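Local coordinates for protein SusD homolog (Bacteroides thetaiotaomicron VPI-5482, PDB 3FDH) that probably binds glycans at the outer membrane as a SusD-like lipoprotein, helping to capture sugars for uptake by the gut bacterium, at residues A[113-124]-A[157-165]. Sequence-based numbering, arbitrary orientation.
Sequences EVMAAYNCALIA and IYTQIISYL
Tyr-164 fits as a knob into a hole formed by Glu-113, Ala-116, Ala-117 and Cys-120, a clear case of how small residues let an aromatic ring settle onto a neighbouring helix. The methyl of Ala-116 sits over the centre of one ring face, its CB 3.8 Å from the centroid and 11° off the normal. Cys-120 meets the same ring differently: SG approaches the edge, 5.4 Å from the centroid, in a sulfur-aromatic contact. With an alanine here, the hole is likely to lose its filling and Arg-90 NE the OH it is hydrogen-bonded to. Segments 113-124 and 157-165, parts of helices 106-127 and 154-171, run antiparallel, their axes 8.2 Å apart at closest and 161° between directions, within the largely helical SusD-like fold, whose family belongs to the TPR clan. Packing is tightest along the middle, where Ala-117 CA lies 4.6 Å from Ile-161 CA. Ile-161, with CG1 beside its backbone N (chi1 -70°) and the chain extended beyond, drives CD1 to within 3.4 Å of Ala-121 CA, closer than usual for two carbons; CG1 meanwhile presses on Cys-120 CB at 3.5 Å. Toward Ala-124 the backbones spread to a CA separation of 6.4 Å from Ile-157, whose CG2 bridges the gap to Ala-124 CB. Contacts are looser where Val-114 CG2 meets Leu-165 CD2 at 4.4 Å, and solvent reaches the partly exposed Tyr-164.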
ATOM      1  N   GLU A 113       5.521  -3.866 -18.443  1.00 27.05           N
ATOM      2  CA  GLU A 113       4.762  -5.095 -18.148  1.00 27.14           C
ATOM      3  C   GLU A 113       4.575  -5.216 -16.643  1.00 28.30           C
ATOM      4  O   GLU A 113       3.505  -5.582 -16.152  1.00 28.38           O
ATOM      5  CB  GLU A 113       5.446  -6.334 -18.745  1.00 28.32           C
ATOM      6  CG  GLU A 113       5.168  -6.433 -20.245  1.00 28.11           C
ATOM      7  CD  GLU A 113       6.092  -7.364 -21.031  1.00 31.50           C
ATOM      8  OE1 GLU A 113       7.211  -7.642 -20.568  1.00 28.92           O
ATOM      9  OE2 GLU A 113       5.703  -7.769 -22.158  1.00 30.63           O
ATOM     10  N   VAL A 114       5.603  -4.821 -15.920  1.00 27.32           N
ATOM     11  CA  VAL A 114       5.539  -4.797 -14.460  1.00 28.41           C
ATOM     12  C   VAL A 114       4.501  -3.738 -14.002  1.00 29.59           C
ATOM     13  O   VAL A 114       3.698  -3.954 -13.093  1.00 28.93           O
ATOM     14  CB  VAL A 114       6.932  -4.524 -13.821  1.00 26.81           C
ATOM     15  CG1 VAL A 114       6.800  -4.260 -12.267  1.00 26.43           C
ATOM     16  CG2 VAL A 114       7.889  -5.689 -14.107  1.00 28.33           C
HETATM   17  N   MSE A 115       4.488  -2.590 -14.660  1.00 28.81           N
HETATM   18  CA  MSE A 115       3.533  -1.559 -14.242  1.00 28.65           C
HETATM   19  C   MSE A 115       2.134  -1.977 -14.614  1.00 29.74           C
HETATM   20  O   MSE A 115       1.171  -1.604 -13.944  1.00 31.34           O
HETATM   21  CB  MSE A 115       3.825  -0.191 -14.857  1.00 28.03           C
HETATM   22  CG  MSE A 115       5.130   0.445 -14.432  1.00 27.01           C
HETATM   23 SE   MSE A 115       4.904   1.116 -12.657  0.75 26.25          SE
HETATM   24  CE  MSE A 115       5.686  -0.251 -11.599  1.00 27.45           C
ATOM     25  N   ALA A 116       2.024  -2.758 -15.679  1.00 29.33           N
ATOM     26  CA  ALA A 116       0.689  -3.212 -16.143  1.00 28.52           C
ATOM     27  C   ALA A 116       0.144  -4.173 -15.076  1.00 29.26           C
ATOM     28  O   ALA A 116      -1.017  -4.122 -14.690  1.00 29.83           O
ATOM     29  CB  ALA A 116       0.767  -3.890 -17.496  1.00 28.92           C
ATOM     30  N   ALA A 117       1.028  -5.048 -14.617  1.00 29.78           N
ATOM     31  CA  ALA A 117       0.679  -6.047 -13.620  1.00 27.94           C
ATOM     32  C   ALA A 117       0.239  -5.349 -12.358  1.00 28.92           C
ATOM     33  O   ALA A 117      -0.749  -5.714 -11.726  1.00 28.89           O
ATOM     34  CB  ALA A 117       1.877  -6.975 -13.324  1.00 26.96           C
ATOM     35  N   TYR A 118       0.989  -4.321 -12.013  1.00 28.62           N
ATOM     36  CA  TYR A 118       0.766  -3.604 -10.758  1.00 27.91           C
ATOM     37  C   TYR A 118      -0.590  -2.952 -10.742  1.00 29.69           C
ATOM     38  O   TYR A 118      -1.315  -3.009  -9.752  1.00 29.44           O
ATOM     39  CB  TYR A 118       1.878  -2.571 -10.503  1.00 29.01           C
ATOM     40  CG  TYR A 118       1.981  -2.134  -9.068  1.00 26.69           C
ATOM     41  CD1 TYR A 118       1.097  -1.203  -8.539  1.00 32.27           C
ATOM     42  CD2 TYR A 118       2.967  -2.632  -8.248  1.00 27.56           C
ATOM     43  CE1 TYR A 118       1.182  -0.787  -7.211  1.00 30.06           C
ATOM     44  CE2 TYR A 118       3.064  -2.220  -6.934  1.00 29.38           C
ATOM     45  CZ  TYR A 118       2.175  -1.285  -6.421  1.00 29.41           C
ATOM     46  OH  TYR A 118       2.284  -0.883  -5.099  1.00 30.92           O
ATOM     47  N   ASN A 119      -0.933  -2.352 -11.870  1.00 28.68           N
ATOM     48  CA  ASN A 119      -2.211  -1.643 -11.987  1.00 28.59           C
ATOM     49  C   ASN A 119      -3.385  -2.591 -12.107  1.00 28.63           C
ATOM     50  O   ASN A 119      -4.473  -2.326 -11.580  1.00 27.60           O
ATOM     51  CB  ASN A 119      -2.165  -0.620 -13.109  1.00 27.33           C
ATOM     52  CG  ASN A 119      -1.355   0.600 -12.714  1.00 28.22           C
ATOM     53  OD1 ASN A 119      -1.787   1.406 -11.886  1.00 29.33           O
ATOM     54  ND2 ASN A 119      -0.159   0.717 -13.266  1.00 26.85           N
ATOM     55  N   CYS A 120      -3.150  -3.729 -12.745  1.00 28.14           N
ATOM     56  CA  CYS A 120      -4.211  -4.735 -12.830  1.00 28.53           C
ATOM     57  C   CYS A 120      -4.541  -5.237 -11.455  1.00 29.39           C
ATOM     58  O   CYS A 120      -5.695  -5.516 -11.123  1.00 30.48           O
ATOM     59  CB  CYS A 120      -3.808  -5.923 -13.702  1.00 29.57           C
ATOM     60  SG  CYS A 120      -3.840  -5.555 -15.496  1.00 31.35           S
ATOM     61  N   ALA A 121      -3.511  -5.347 -10.647  1.00 30.05           N
ATOM     62  CA  ALA A 121      -3.671  -5.847  -9.269  1.00 29.97           C
ATOM     63  C   ALA A 121      -4.475  -4.864  -8.440  1.00 30.37           C
ATOM     64  O   ALA A 121      -5.323  -5.247  -7.628  1.00 30.75           O
ATOM     65  CB  ALA A 121      -2.313  -6.079  -8.632  1.00 28.54           C
ATOM     66  N   LEU A 122      -4.205  -3.581  -8.631  1.00 29.58           N
ATOM     67  CA  LEU A 122      -4.964  -2.548  -7.864  1.00 30.03           C
ATOM     68  C   LEU A 122      -6.427  -2.667  -8.243  1.00 30.83           C
ATOM     69  O   LEU A 122      -7.339  -2.592  -7.430  1.00 31.06           O
ATOM     70  CB  LEU A 122      -4.408  -1.128  -8.119  1.00 30.70           C
ATOM     71  CG  LEU A 122      -3.047  -0.798  -7.497  1.00 29.71           C
ATOM     72  CD1 LEU A 122      -2.478   0.507  -8.076  1.00 31.01           C
ATOM     73  CD2 LEU A 122      -3.131  -0.737  -5.968  1.00 28.46           C
ATOM     74  N   ILE A 123      -6.654  -2.922  -9.512  1.00 30.14           N
ATOM     75  CA  ILE A 123      -8.027  -3.053  -9.978  1.00 29.19           C
ATOM     76  C   ILE A 123      -8.678  -4.251  -9.295  1.00 28.43           C
ATOM     77  O   ILE A 123      -9.784  -4.191  -8.721  1.00 29.62           O
ATOM     78  CB  ILE A 123      -8.116  -3.261 -11.519  1.00 29.64           C
ATOM     79  CG1 ILE A 123      -7.785  -1.970 -12.276  1.00 32.42           C
ATOM     80  CG2 ILE A 123      -9.517  -3.667 -11.923  1.00 30.71           C
ATOM     81  CD1 ILE A 123      -7.721  -2.147 -13.791  1.00 31.26           C
ATOM     82  N   ALA A 124      -7.990  -5.366  -9.424  1.00 27.78           N
ATOM     83  CA  ALA A 124      -8.522  -6.631  -8.932  1.00 28.26           C
ATOM     84  C   ALA A 124      -8.678  -6.602  -7.432  1.00 27.94           C
ATOM     85  O   ALA A 124      -9.669  -7.035  -6.898  1.00 29.00           O
ATOM     86  CB  ALA A 124      -7.649  -7.829  -9.394  1.00 28.07           C
ATOM     87  N   ILE A 157      -8.228 -11.792 -13.856  1.00 29.29           N
ATOM     88  CA  ILE A 157      -7.348 -10.619 -13.816  1.00 28.37           C
ATOM     89  C   ILE A 157      -6.010 -11.085 -13.259  1.00 27.30           C
ATOM     90  O   ILE A 157      -4.940 -10.745 -13.779  1.00 28.22           O
ATOM     91  CB  ILE A 157      -7.954  -9.434 -13.007  1.00 27.78           C
ATOM     92  CG1 ILE A 157      -9.243  -8.913 -13.657  1.00 31.26           C
ATOM     93  CG2 ILE A 157      -6.874  -8.276 -12.897  1.00 27.16           C
ATOM     94  CD1 ILE A 157      -9.997  -7.860 -12.829  1.00 32.47           C
ATOM     95  N   TYR A 158      -6.055 -11.902 -12.214  1.00 26.56           N
ATOM     96  CA  TYR A 158      -4.817 -12.420 -11.600  1.00 25.82           C
ATOM     97  C   TYR A 158      -3.996 -13.286 -12.565  1.00 27.96           C
ATOM     98  O   TYR A 158      -2.756 -13.241 -12.565  1.00 29.92           O
ATOM     99  CB  TYR A 158      -5.015 -13.084 -10.231  1.00 28.38           C
ATOM    100  CG  TYR A 158      -4.704 -12.072  -9.122  1.00 28.44           C
ATOM    101  CD1 TYR A 158      -5.657 -11.219  -8.629  1.00 31.38           C
ATOM    102  CD2 TYR A 158      -3.431 -11.920  -8.667  1.00 27.49           C
ATOM    103  CE1 TYR A 158      -5.356 -10.285  -7.669  1.00 27.14           C
ATOM    104  CE2 TYR A 158      -3.104 -10.970  -7.733  1.00 29.59           C
ATOM    105  CZ  TYR A 158      -4.076 -10.158  -7.222  1.00 29.23           C
ATOM    106  OH  TYR A 158      -3.739  -9.237  -6.265  1.00 28.70           O
ATOM    107  N   THR A 159      -4.679 -14.030 -13.424  1.00 29.69           N
ATOM    108  CA  THR A 159      -3.965 -14.807 -14.416  1.00 29.20           C
ATOM    109  C   THR A 159      -3.194 -13.838 -15.320  1.00 30.41           C
ATOM    110  O   THR A 159      -2.067 -14.103 -15.696  1.00 31.81           O
ATOM    111  CB  THR A 159      -4.905 -15.656 -15.264  1.00 31.05           C
ATOM    112  OG1 THR A 159      -5.491 -16.658 -14.421  1.00 30.41           O
ATOM    113  CG2 THR A 159      -4.130 -16.332 -16.396  1.00 29.79           C
ATOM    114  N   GLN A 160      -3.810 -12.701 -15.624  1.00 30.00           N
ATOM    115  CA  GLN A 160      -3.204 -11.690 -16.501  1.00 29.90           C
ATOM    116  C   GLN A 160      -2.052 -11.018 -15.805  1.00 29.35           C
ATOM    117  O   GLN A 160      -1.021 -10.717 -16.389  1.00 30.57           O
ATOM    118  CB  GLN A 160      -4.223 -10.648 -16.962  1.00 29.55           C
ATOM    119  CG  GLN A 160      -5.303 -11.233 -17.835  1.00 31.75           C
ATOM    120  CD  GLN A 160      -6.445 -10.256 -18.131  1.00 34.91           C
ATOM    121  OE1 GLN A 160      -6.289  -9.289 -18.891  1.00 35.28           O
ATOM    122  NE2 GLN A 160      -7.626 -10.565 -17.599  1.00 33.49           N
ATOM    123  N   ILE A 161      -2.212 -10.862 -14.511  1.00 29.36           N
ATOM    124  CA  ILE A 161      -1.187 -10.233 -13.684  1.00 29.83           C
ATOM    125  C   ILE A 161       0.093 -11.064 -13.685  1.00 30.53           C
ATOM    126  O   ILE A 161       1.211 -10.568 -13.951  1.00 28.63           O
ATOM    127  CB  ILE A 161      -1.688 -10.031 -12.249  1.00 30.13           C
ATOM    128  CG1 ILE A 161      -2.761  -8.945 -12.249  1.00 31.48           C
ATOM    129  CG2 ILE A 161      -0.561  -9.669 -11.318  1.00 27.88           C
ATOM    130  CD1 ILE A 161      -3.587  -8.851 -10.956  1.00 28.87           C
ATOM    131  N   ILE A 162      -0.067 -12.347 -13.419  1.00 30.20           N
ATOM    132  CA  ILE A 162       1.109 -13.245 -13.366  1.00 30.41           C
ATOM    133  C   ILE A 162       1.781 -13.367 -14.739  1.00 30.57           C
ATOM    134  O   ILE A 162       3.016 -13.419 -14.881  1.00 29.99           O
ATOM    135  CB  ILE A 162       0.739 -14.623 -12.842  1.00 29.26           C
ATOM    136  CG1 ILE A 162       0.208 -14.481 -11.426  1.00 33.02           C
ATOM    137  CG2 ILE A 162       1.966 -15.564 -12.902  1.00 29.87           C
ATOM    138  CD1 ILE A 162       1.231 -13.878 -10.507  1.00 31.12           C
ATOM    139  N   SER A 163       0.939 -13.338 -15.747  1.00 30.27           N
ATOM    140  CA  SER A 163       1.393 -13.443 -17.124  1.00 30.65           C
ATOM    141  C   SER A 163       2.237 -12.235 -17.492  1.00 28.89           C
ATOM    142  O   SER A 163       3.294 -12.354 -18.121  1.00 28.20           O
ATOM    143  CB  SER A 163       0.195 -13.604 -18.046  1.00 31.78           C
ATOM    144  OG  SER A 163       0.598 -13.659 -19.403  1.00 36.07           O
ATOM    145  N   TYR A 164       1.789 -11.068 -17.071  1.00 28.58           N
ATOM    146  CA  TYR A 164       2.561  -9.854 -17.286  1.00 27.83           C
ATOM    147  C   TYR A 164       3.921  -9.932 -16.612  1.00 27.63           C
ATOM    148  O   TYR A 164       4.937  -9.490 -17.154  1.00 28.16           O
ATOM    149  CB  TYR A 164       1.837  -8.591 -16.822  1.00 27.56           C
ATOM    150  CG  TYR A 164       0.902  -7.987 -17.861  1.00 28.10           C
ATOM    151  CD1 TYR A 164       1.315  -7.777 -19.156  1.00 29.28           C
ATOM    152  CD2 TYR A 164      -0.370  -7.551 -17.507  1.00 29.34           C
ATOM    153  CE1 TYR A 164       0.465  -7.208 -20.088  1.00 29.52           C
ATOM    154  CE2 TYR A 164      -1.226  -6.970 -18.433  1.00 30.32           C
ATOM    155  CZ  TYR A 164      -0.807  -6.801 -19.714  1.00 29.55           C
ATOM    156  OH  TYR A 164      -1.668  -6.233 -20.640  1.00 33.85           O
ATOM    157  N   LEU A 165       3.939 -10.505 -15.417  1.00 28.49           N
ATOM    158  CA  LEU A 165       5.173 -10.577 -14.618  1.00 30.21           C
ATOM    159  C   LEU A 165       6.125 -11.571 -15.268  1.00 31.42           C
ATOM    160  O   LEU A 165       7.326 -11.334 -15.371  1.00 33.15           O
ATOM    161  CB  LEU A 165       4.895 -10.942 -13.149  1.00 31.26           C
ATOM    162  CG  LEU A 165       4.211  -9.822 -12.329  1.00 31.67           C
ATOM    163  CD1 LEU A 165       3.848 -10.276 -10.916  1.00 28.52           C
ATOM    164  CD2 LEU A 165       5.103  -8.559 -12.316  1.00 29.60           C
TER